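Local atomic coordinates of GRMZM2G135359 pseudokinase (Zea mays, PDB entry 6CPY), a protein that is a receptor-like pseudokinase, a membrane protein whose kinase-like domain probably has little or no phosphotransfer activity, although related kinases bind ATP. Residues E66-W80 with E113-A125. Residues are numbered along the deposited sequence; the frame is centred on the assembly and turned at random.
Sequences EIAVASSLVTSAKDW and EHPFTRVMVFEYA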
ATOM      1  N   GLU A  66       8.146 -11.800 -11.535  1.00 26.24           N
ATOM      2  CA  GLU A  66       8.771 -11.624 -10.236  1.00 25.67           C
ATOM      3  C   GLU A  66       7.687 -11.432  -9.175  1.00 24.34           C
ATOM      4  O   GLU A  66       6.659 -10.800  -9.435  1.00 25.95           O
ATOM      5  CB  GLU A  66       9.742 -10.449 -10.271  1.00 26.86           C
ATOM      6  CG  GLU A  66      10.954 -10.726 -11.151  1.00 28.00           C
ATOM      7  CD  GLU A  66      11.898  -9.544 -11.213  1.00 29.83           C
ATOM      8  OE1 GLU A  66      12.740  -9.370 -10.300  1.00 29.41           O
ATOM      9  OE2 GLU A  66      11.777  -8.776 -12.176  1.00 32.44           O
ATOM     10  N   ILE A  67       7.928 -11.976  -7.993  1.00 23.06           N
ATOM     11  CA  ILE A  67       6.940 -11.984  -6.920  1.00 22.95           C
ATOM     12  C   ILE A  67       7.554 -11.582  -5.599  1.00 23.29           C
ATOM     13  O   ILE A  67       8.753 -11.756  -5.353  1.00 22.78           O
ATOM     14  CB  ILE A  67       6.263 -13.372  -6.764  1.00 23.52           C
ATOM     15  CG1 ILE A  67       7.296 -14.479  -6.543  1.00 22.83           C
ATOM     16  CG2 ILE A  67       5.418 -13.683  -7.991  1.00 25.18           C
ATOM     17  CD1 ILE A  67       6.705 -15.857  -6.314  1.00 22.40           C
ATOM     18  N   ALA A  68       6.710 -11.038  -4.740  1.00 23.76           N
ATOM     19  CA  ALA A  68       7.056 -10.816  -3.365  1.00 23.68           C
ATOM     20  C   ALA A  68       6.122 -11.707  -2.573  1.00 24.67           C
ATOM     21  O   ALA A  68       4.893 -11.605  -2.706  1.00 23.92           O
ATOM     22  CB  ALA A  68       6.861  -9.361  -2.991  1.00 25.07           C
ATOM     23  N   VAL A  69       6.707 -12.564  -1.753  1.00 23.91           N
ATOM     24  CA  VAL A  69       5.951 -13.560  -1.017  1.00 24.16           C
ATOM     25  C   VAL A  69       5.893 -13.154   0.440  1.00 23.12           C
ATOM     26  O   VAL A  69       6.924 -13.034   1.087  1.00 24.26           O
ATOM     27  CB  VAL A  69       6.603 -14.934  -1.180  1.00 25.51           C
ATOM     28  CG1 VAL A  69       5.886 -15.980  -0.341  1.00 27.24           C
ATOM     29  CG2 VAL A  69       6.619 -15.309  -2.655  1.00 25.29           C
ATOM     30  N   ALA A  70       4.680 -12.921   0.941  1.00 23.51           N
ATOM     31  CA  ALA A  70       4.464 -12.568   2.338  1.00 24.62           C
ATOM     32  C   ALA A  70       4.170 -13.853   3.088  1.00 26.21           C
ATOM     33  O   ALA A  70       3.215 -14.556   2.754  1.00 24.96           O
ATOM     34  CB  ALA A  70       3.302 -11.592   2.474  1.00 24.63           C
ATOM     35  N   SER A  71       4.983 -14.145   4.105  1.00 27.81           N
ATOM     36  CA  SER A  71       4.927 -15.414   4.815  1.00 30.16           C
ATOM     37  C   SER A  71       4.706 -15.152   6.293  1.00 32.67           C
ATOM     38  O   SER A  71       5.370 -14.292   6.888  1.00 32.13           O
ATOM     39  CB  SER A  71       6.231 -16.199   4.613  1.00 31.93           C
ATOM     40  OG  SER A  71       6.214 -17.459   5.284  1.00 33.33           O
ATOM     41  N   SER A  72       3.772 -15.898   6.879  1.00 32.50           N
ATOM     42  CA  SER A  72       3.487 -15.809   8.299  1.00 33.37           C
ATOM     43  C   SER A  72       4.734 -16.102   9.120  1.00 35.07           C
ATOM     44  O   SER A  72       5.597 -16.869   8.704  1.00 33.03           O
ATOM     45  CB  SER A  72       2.385 -16.813   8.676  1.00 33.94           C
ATOM     46  OG  SER A  72       2.079 -16.738  10.067  1.00 33.35           O
ATOM     47  N   LEU A  73       4.810 -15.498  10.297  1.00 37.33           N
ATOM     48  CA  LEU A  73       5.883 -15.782  11.239  1.00 40.15           C
ATOM     49  C   LEU A  73       5.626 -17.094  11.988  1.00 42.76           C
ATOM     50  O   LEU A  73       6.537 -17.637  12.609  1.00 42.54           O
ATOM     51  CB  LEU A  73       6.035 -14.636  12.236  1.00 43.07           C
ATOM     52  CG  LEU A  73       6.259 -13.244  11.632  1.00 43.87           C
ATOM     53  CD1 LEU A  73       6.296 -12.188  12.734  1.00 43.72           C
ATOM     54  CD2 LEU A  73       7.530 -13.221  10.799  1.00 44.12           C
ATOM     55  N   VAL A  74       4.390 -17.590  11.923  1.00 42.70           N
ATOM     56  CA  VAL A  74       4.005 -18.848  12.572  1.00 41.48           C
ATOM     57  C   VAL A  74       4.726 -20.036  11.933  1.00 42.16           C
ATOM     58  O   VAL A  74       4.693 -20.198  10.716  1.00 42.86           O
ATOM     59  CB  VAL A  74       2.476 -19.048  12.503  1.00 40.98           C
ATOM     60  CG1 VAL A  74       2.068 -20.420  13.032  1.00 41.27           C
ATOM     61  CG2 VAL A  74       1.773 -17.946  13.279  1.00 40.95           C
ATOM     62  N   THR A  75       5.362 -20.867  12.763  1.00 42.01           N
ATOM     63  CA  THR A  75       6.226 -21.957  12.292  1.00 41.22           C
ATOM     64  C   THR A  75       5.699 -23.382  12.597  1.00 39.80           C
ATOM     65  O   THR A  75       6.379 -24.373  12.316  1.00 39.50           O
ATOM     66  CB  THR A  75       7.642 -21.812  12.897  1.00 43.22           C
ATOM     67  OG1 THR A  75       7.605 -22.066  14.306  1.00 43.76           O
ATOM     68  CG2 THR A  75       8.186 -20.404  12.673  1.00 45.56           C
ATOM     69  N   SER A  76       4.496 -23.481  13.158  1.00 35.52           N
ATOM     70  CA  SER A  76       3.919 -24.768  13.531  1.00 34.83           C
ATOM     71  C   SER A  76       2.411 -24.650  13.504  1.00 34.01           C
ATOM     72  O   SER A  76       1.870 -23.599  13.855  1.00 35.30           O
ATOM     73  CB  SER A  76       4.382 -25.191  14.940  1.00 33.43           C
ATOM     74  OG  SER A  76       3.562 -26.232  15.460  1.00 31.78           O
ATOM     75  N   ALA A  77       1.739 -25.728  13.108  1.00 33.91           N
ATOM     76  CA  ALA A  77       0.280 -25.808  13.173  1.00 35.05           C
ATOM     77  C   ALA A  77      -0.248 -25.617  14.607  1.00 35.67           C
ATOM     78  O   ALA A  77      -1.394 -25.218  14.797  1.00 37.36           O
ATOM     79  CB  ALA A  77      -0.200 -27.142  12.612  1.00 36.02           C
ATOM     80  N   LYS A  78       0.583 -25.911  15.606  1.00 35.16           N
ATOM     81  CA  LYS A  78       0.202 -25.722  17.010  1.00 36.29           C
ATOM     82  C   LYS A  78       0.017 -24.251  17.381  1.00 36.06           C
ATOM     83  O   LYS A  78      -0.666 -23.934  18.351  1.00 36.19           O
ATOM     84  CB  LYS A  78       1.264 -26.322  17.930  1.00 37.00           C
ATOM     85  N   ASP A  79       0.649 -23.361  16.622  1.00 35.84           N
ATOM     86  CA  ASP A  79       0.631 -21.932  16.917  1.00 34.90           C
ATOM     87  C   ASP A  79      -0.359 -21.177  16.016  1.00 35.34           C
ATOM     88  O   ASP A  79      -0.435 -19.955  16.063  1.00 37.39           O
ATOM     89  CB  ASP A  79       2.039 -21.366  16.738  1.00 36.17           C
ATOM     90  CG  ASP A  79       3.092 -22.102  17.574  1.00 37.39           C
ATOM     91  OD1 ASP A  79       2.752 -22.653  18.639  1.00 38.68           O
ATOM     92  OD2 ASP A  79       4.272 -22.131  17.162  1.00 37.56           O
ATOM     93  N   TRP A  80      -1.114 -21.906  15.202  1.00 33.63           N
ATOM     94  CA  TRP A  80      -2.075 -21.326  14.267  1.00 35.16           C
ATOM     95  C   TRP A  80      -3.502 -21.654  14.711  1.00 37.20           C
ATOM     96  O   TRP A  80      -3.866 -22.817  14.802  1.00 41.30           O
ATOM     97  CB  TRP A  80      -1.817 -21.925  12.890  1.00 33.45           C
ATOM     98  CG  TRP A  80      -2.606 -21.352  11.751  1.00 33.18           C
ATOM     99  CD1 TRP A  80      -3.650 -21.932  11.111  1.00 33.39           C
ATOM    100  CD2 TRP A  80      -2.365 -20.108  11.086  1.00 32.63           C
ATOM    101  NE1 TRP A  80      -4.088 -21.128  10.088  1.00 33.07           N
ATOM    102  CE2 TRP A  80      -3.311 -20.001  10.047  1.00 32.01           C
ATOM    103  CE3 TRP A  80      -1.432 -19.082  11.259  1.00 32.38           C
ATOM    104  CZ2 TRP A  80      -3.368 -18.899   9.195  1.00 31.91           C
ATOM    105  CZ3 TRP A  80      -1.484 -17.981  10.404  1.00 33.53           C
ATOM    106  CH2 TRP A  80      -2.446 -17.904   9.384  1.00 31.15           C
ATOM    107  N   GLU A 113       0.624 -27.812   4.938  1.00 30.78           N
ATOM    108  CA  GLU A 113       0.767 -28.221   6.339  1.00 31.36           C
ATOM    109  C   GLU A 113       2.144 -28.774   6.648  1.00 31.35           C
ATOM    110  O   GLU A 113       2.576 -28.709   7.796  1.00 29.43           O
ATOM    111  CB  GLU A 113      -0.295 -29.261   6.716  1.00 35.00           C
ATOM    112  CG  GLU A 113      -1.727 -28.747   6.684  1.00 36.85           C
ATOM    113  CD  GLU A 113      -1.908 -27.479   7.506  1.00 41.31           C
ATOM    114  OE1 GLU A 113      -1.507 -27.465   8.693  1.00 44.08           O
ATOM    115  OE2 GLU A 113      -2.441 -26.491   6.952  1.00 42.77           O
ATOM    116  N   HIS A 114       2.829 -29.319   5.641  1.00 29.85           N
ATOM    117  CA  HIS A 114       4.120 -29.976   5.850  1.00 31.56           C
ATOM    118  C   HIS A 114       5.212 -29.487   4.893  1.00 31.11           C
ATOM    119  O   HIS A 114       5.227 -29.901   3.727  1.00 32.79           O
ATOM    120  CB  HIS A 114       3.939 -31.494   5.691  1.00 31.67           C
ATOM    121  CG  HIS A 114       2.751 -32.032   6.419  1.00 31.68           C
ATOM    122  ND1 HIS A 114       1.618 -32.477   5.774  1.00 32.14           N
ATOM    123  CD2 HIS A 114       2.511 -32.181   7.743  1.00 32.73           C
ATOM    124  CE1 HIS A 114       0.731 -32.878   6.669  1.00 32.45           C
ATOM    125  NE2 HIS A 114       1.249 -32.709   7.872  1.00 32.57           N
ATOM    126  N   PRO A 115       6.113 -28.609   5.343  1.00 30.35           N
ATOM    127  CA  PRO A 115       6.067 -27.965   6.656  1.00 29.36           C
ATOM    128  C   PRO A 115       5.050 -26.830   6.679  1.00 28.94           C
ATOM    129  O   PRO A 115       4.504 -26.466   5.633  1.00 26.85           O
ATOM    130  CB  PRO A 115       7.474 -27.406   6.812  1.00 29.80           C
ATOM    131  CG  PRO A 115       7.893 -27.103   5.419  1.00 30.88           C
ATOM    132  CD  PRO A 115       7.278 -28.159   4.564  1.00 30.21           C
ATOM    133  N   PHE A 116       4.818 -26.266   7.857  1.00 28.84           N
ATOM    134  CA  PHE A 116       3.717 -25.320   8.014  1.00 28.64           C
ATOM    135  C   PHE A 116       3.971 -24.062   7.179  1.00 27.62           C
ATOM    136  O   PHE A 116       5.017 -23.428   7.308  1.00 26.60           O
ATOM    137  CB  PHE A 116       3.500 -24.947   9.470  1.00 29.32           C
ATOM    138  CG  PHE A 116       2.307 -24.070   9.668  1.00 29.28           C
ATOM    139  CD1 PHE A 116       1.039 -24.617   9.669  1.00 31.50           C
ATOM    140  CD2 PHE A 116       2.451 -22.702   9.780  1.00 30.98           C
ATOM    141  CE1 PHE A 116      -0.078 -23.813   9.813  1.00 31.77           C
ATOM    142  CE2 PHE A 116       1.336 -21.886   9.933  1.00 30.10           C
ATOM    143  CZ  PHE A 116       0.080 -22.448   9.947  1.00 30.80           C
ATOM    144  N   THR A 117       3.009 -23.736   6.318  1.00 26.79           N
ATOM    145  CA  THR A 117       3.146 -22.642   5.354  1.00 25.96           C
ATOM    146  C   THR A 117       1.837 -21.867   5.258  1.00 25.60           C
ATOM    147  O   THR A 117       0.787 -22.443   4.999  1.00 24.53           O
ATOM    148  CB  THR A 117       3.451 -23.199   3.948  1.00 26.37           C
ATOM    149  OG1 THR A 117       4.540 -24.131   4.020  1.00 25.82           O
ATOM    150  CG2 THR A 117       3.786 -22.079   2.962  1.00 26.23           C
ATOM    151  N   ARG A 118       1.905 -20.556   5.454  1.00 25.53           N
ATOM    152  CA  ARG A 118       0.766 -19.702   5.169  1.00 24.62           C
ATOM    153  C   ARG A 118       1.316 -18.467   4.487  1.00 24.23           C
ATOM    154  O   ARG A 118       1.878 -17.592   5.145  1.00 24.13           O
ATOM    155  CB  ARG A 118       0.025 -19.331   6.457  1.00 26.13           C
ATOM    156  CG  ARG A 118      -0.748 -20.471   7.105  1.00 26.85           C
ATOM    157  CD  ARG A 118      -1.925 -20.899   6.250  1.00 27.00           C
ATOM    158  NE  ARG A 118      -2.755 -21.907   6.891  1.00 29.15           N
ATOM    159  CZ  ARG A 118      -2.430 -23.195   7.029  1.00 29.85           C
ATOM    160  NH1 ARG A 118      -1.260 -23.660   6.603  1.00 28.48           N
ATOM    161  NH2 ARG A 118      -3.279 -24.022   7.631  1.00 32.58           N
ATOM    162  N   VAL A 119       1.232 -18.440   3.162  1.00 24.79           N
ATOM    163  CA  VAL A 119       1.772 -17.308   2.399  1.00 24.16           C
ATOM    164  C   VAL A 119       0.780 -16.728   1.410  1.00 23.45           C
ATOM    165  O   VAL A 119      -0.189 -17.380   0.978  1.00 21.64           O
ATOM    166  CB  VAL A 119       3.110 -17.614   1.654  1.00 27.59           C
ATOM    167  CG1 VAL A 119       4.095 -18.408   2.504  1.00 26.68           C
ATOM    168  CG2 VAL A 119       2.879 -18.242   0.303  1.00 28.70           C
ATOM    169  N   MET A 120       1.065 -15.487   1.028  1.00 22.60           N
ATOM    170  CA  MET A 120       0.340 -14.769   0.008  1.00 22.82           C
ATOM    171  C   MET A 120       1.375 -14.243  -0.960  1.00 22.00           C
ATOM    172  O   MET A 120       2.440 -13.776  -0.546  1.00 23.12           O
ATOM    173  CB  MET A 120      -0.471 -13.618   0.630  1.00 24.87           C
ATOM    174  CG  MET A 120      -1.624 -14.142   1.474  1.00 26.45           C
ATOM    175  SD  MET A 120      -2.644 -12.852   2.201  1.00 28.59           S
ATOM    176  CE  MET A 120      -3.457 -13.789   3.503  1.00 29.47           C
ATOM    177  N   VAL A 121       1.071 -14.367  -2.244  1.00 20.82           N
ATOM    178  CA  VAL A 121       2.004 -14.050  -3.308  1.00 21.68           C
ATOM    179  C   VAL A 121       1.557 -12.755  -3.985  1.00 21.62           C
ATOM    180  O   VAL A 121       0.454 -12.677  -4.522  1.00 21.86           O
ATOM    181  CB  VAL A 121       2.060 -15.184  -4.349  1.00 21.96           C
ATOM    182  CG1 VAL A 121       3.018 -14.842  -5.490  1.00 22.46           C
ATOM    183  CG2 VAL A 121       2.421 -16.497  -3.685  1.00 23.54           C
ATOM    184  N   PHE A 122       2.441 -11.755  -3.990  1.00 22.47           N
ATOM    185  CA  PHE A 122       2.110 -10.448  -4.527  1.00 22.90           C
ATOM    186  C   PHE A 122       3.016 -10.061  -5.675  1.00 23.39           C
ATOM    187  O   PHE A 122       4.109 -10.616  -5.840  1.00 23.86           O
ATOM    188  CB  PHE A 122       2.247  -9.397  -3.435  1.00 22.27           C
ATOM    189  CG  PHE A 122       1.237  -9.526  -2.344  1.00 22.41           C
ATOM    190  CD1 PHE A 122      -0.037  -8.990  -2.495  1.00 22.72           C
ATOM    191  CD2 PHE A 122       1.559 -10.159  -1.159  1.00 22.03           C
ATOM    192  CE1 PHE A 122      -0.972  -9.104  -1.487  1.00 23.11           C
ATOM    193  CE2 PHE A 122       0.632 -10.272  -0.151  1.00 23.67           C
ATOM    194  CZ  PHE A 122      -0.634  -9.744  -0.312  1.00 22.53           C
ATOM    195  N   GLU A 123       2.561  -9.084  -6.453  1.00 24.10           N
ATOM    196  CA  GLU A 123       3.417  -8.438  -7.457  1.00 25.58           C
ATOM    197  C   GLU A 123       4.670  -7.885  -6.796  1.00 25.45           C
ATOM    198  O   GLU A 123       4.612  -7.381  -5.674  1.00 25.17           O
ATOM    199  CB  GLU A 123       2.685  -7.284  -8.133  1.00 26.53           C
ATOM    200  CG  GLU A 123       1.569  -7.716  -9.055  1.00 27.50           C
ATOM    201  CD  GLU A 123       0.764  -6.550  -9.601  1.00 30.18           C
ATOM    202  OE1 GLU A 123       0.696  -5.496  -8.924  1.00 28.50           O
ATOM    203  OE2 GLU A 123       0.161  -6.717 -10.682  1.00 31.79           O
ATOM    204  N   TYR A 124       5.808  -7.970  -7.495  1.00 25.33           N
ATOM    205  CA  TYR A 124       7.083  -7.436  -6.991  1.00 26.01           C
ATOM    206  C   TYR A 124       7.287  -6.024  -7.511  1.00 25.83           C
ATOM    207  O   TYR A 124       7.108  -5.792  -8.697  1.00 26.89           O
ATOM    208  CB  TYR A 124       8.252  -8.279  -7.504  1.00 25.90           C
ATOM    209  CG  TYR A 124       9.623  -7.728  -7.175  1.00 26.44           C
ATOM    210  CD1 TYR A 124      10.060  -7.658  -5.861  1.00 26.43           C
ATOM    211  CD2 TYR A 124      10.500  -7.321  -8.180  1.00 26.91           C
ATOM    212  CE1 TYR A 124      11.312  -7.157  -5.545  1.00 27.37           C
ATOM    213  CE2 TYR A 124      11.772  -6.851  -7.871  1.00 27.68           C
ATOM    214  CZ  TYR A 124      12.166  -6.773  -6.552  1.00 27.99           C
ATOM    215  OH  TYR A 124      13.415  -6.293  -6.210  1.00 29.78           O
ATOM    216  N   ALA A 125       7.694  -5.113  -6.635  1.00 26.37           N
ATOM    217  CA  ALA A 125       8.014  -3.727  -7.025  1.00 26.70           C
ATOM    218  C   ALA A 125       9.519  -3.516  -6.887  1.00 27.60           C
ATOM    219  O   ALA A 125      10.036  -3.554  -5.781  1.00 30.02           O
ATOM    220  CB  ALA A 125       7.269  -2.756  -6.138  1.00 26.69           C
TER
HETATM  221  O   HOH W   1       5.029  -8.949 -10.635  1.00 37.93           O
HETATM  222  O   HOH W   2       4.548 -19.439   6.115  1.00 30.24           O
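Ala68 and Ala70 pair with Phe122 and Met120 in an antiparallel ladder joining strands 66-72 and 117-123 of the five-stranded kinase N-lobe sheet; the second strand leads into the hinge. Ala68 and Phe122 exchange two backbone N-H...O hydrogen bonds, as do Ala70 and Met120, and Ser72 N adds a fifth, to Arg118 O at 3.1 Å. One face carries Val69, Ser71, Val119 and Val121. On the other, Ala70 falls at the position of the usual nucleotide-binding lysine, consistent with a pseudokinase; its CB meets the Phe122 ring edge, 4.0 Å from CE2.

Past Ser72 the chain runs on around Phe116, and the Trp80 indole returns over Arg118. Phe116 CZ sits 3.4 Å from Trp80 CG, over the indole face. Arg118 shares that face: a kink at its CB-CG bond (chi2 -68°) lays CG over the six-membered ring, and its guanidinium makes an off-centre cation-pi contact with the five-membered ring. Glu113 OE2 takes Arg118 NH2 in a 2.7 Å salt bridge, while Glu85 accepts a hydrogen bond from Trp80 NE1 and, with Glu111, pairs with Arg118 NE.

Leu37 of helix 34-40 packs against Val119 and Val121, helix 82-96 meets Met120, and strands 54-60 and 106-112 flank the pair.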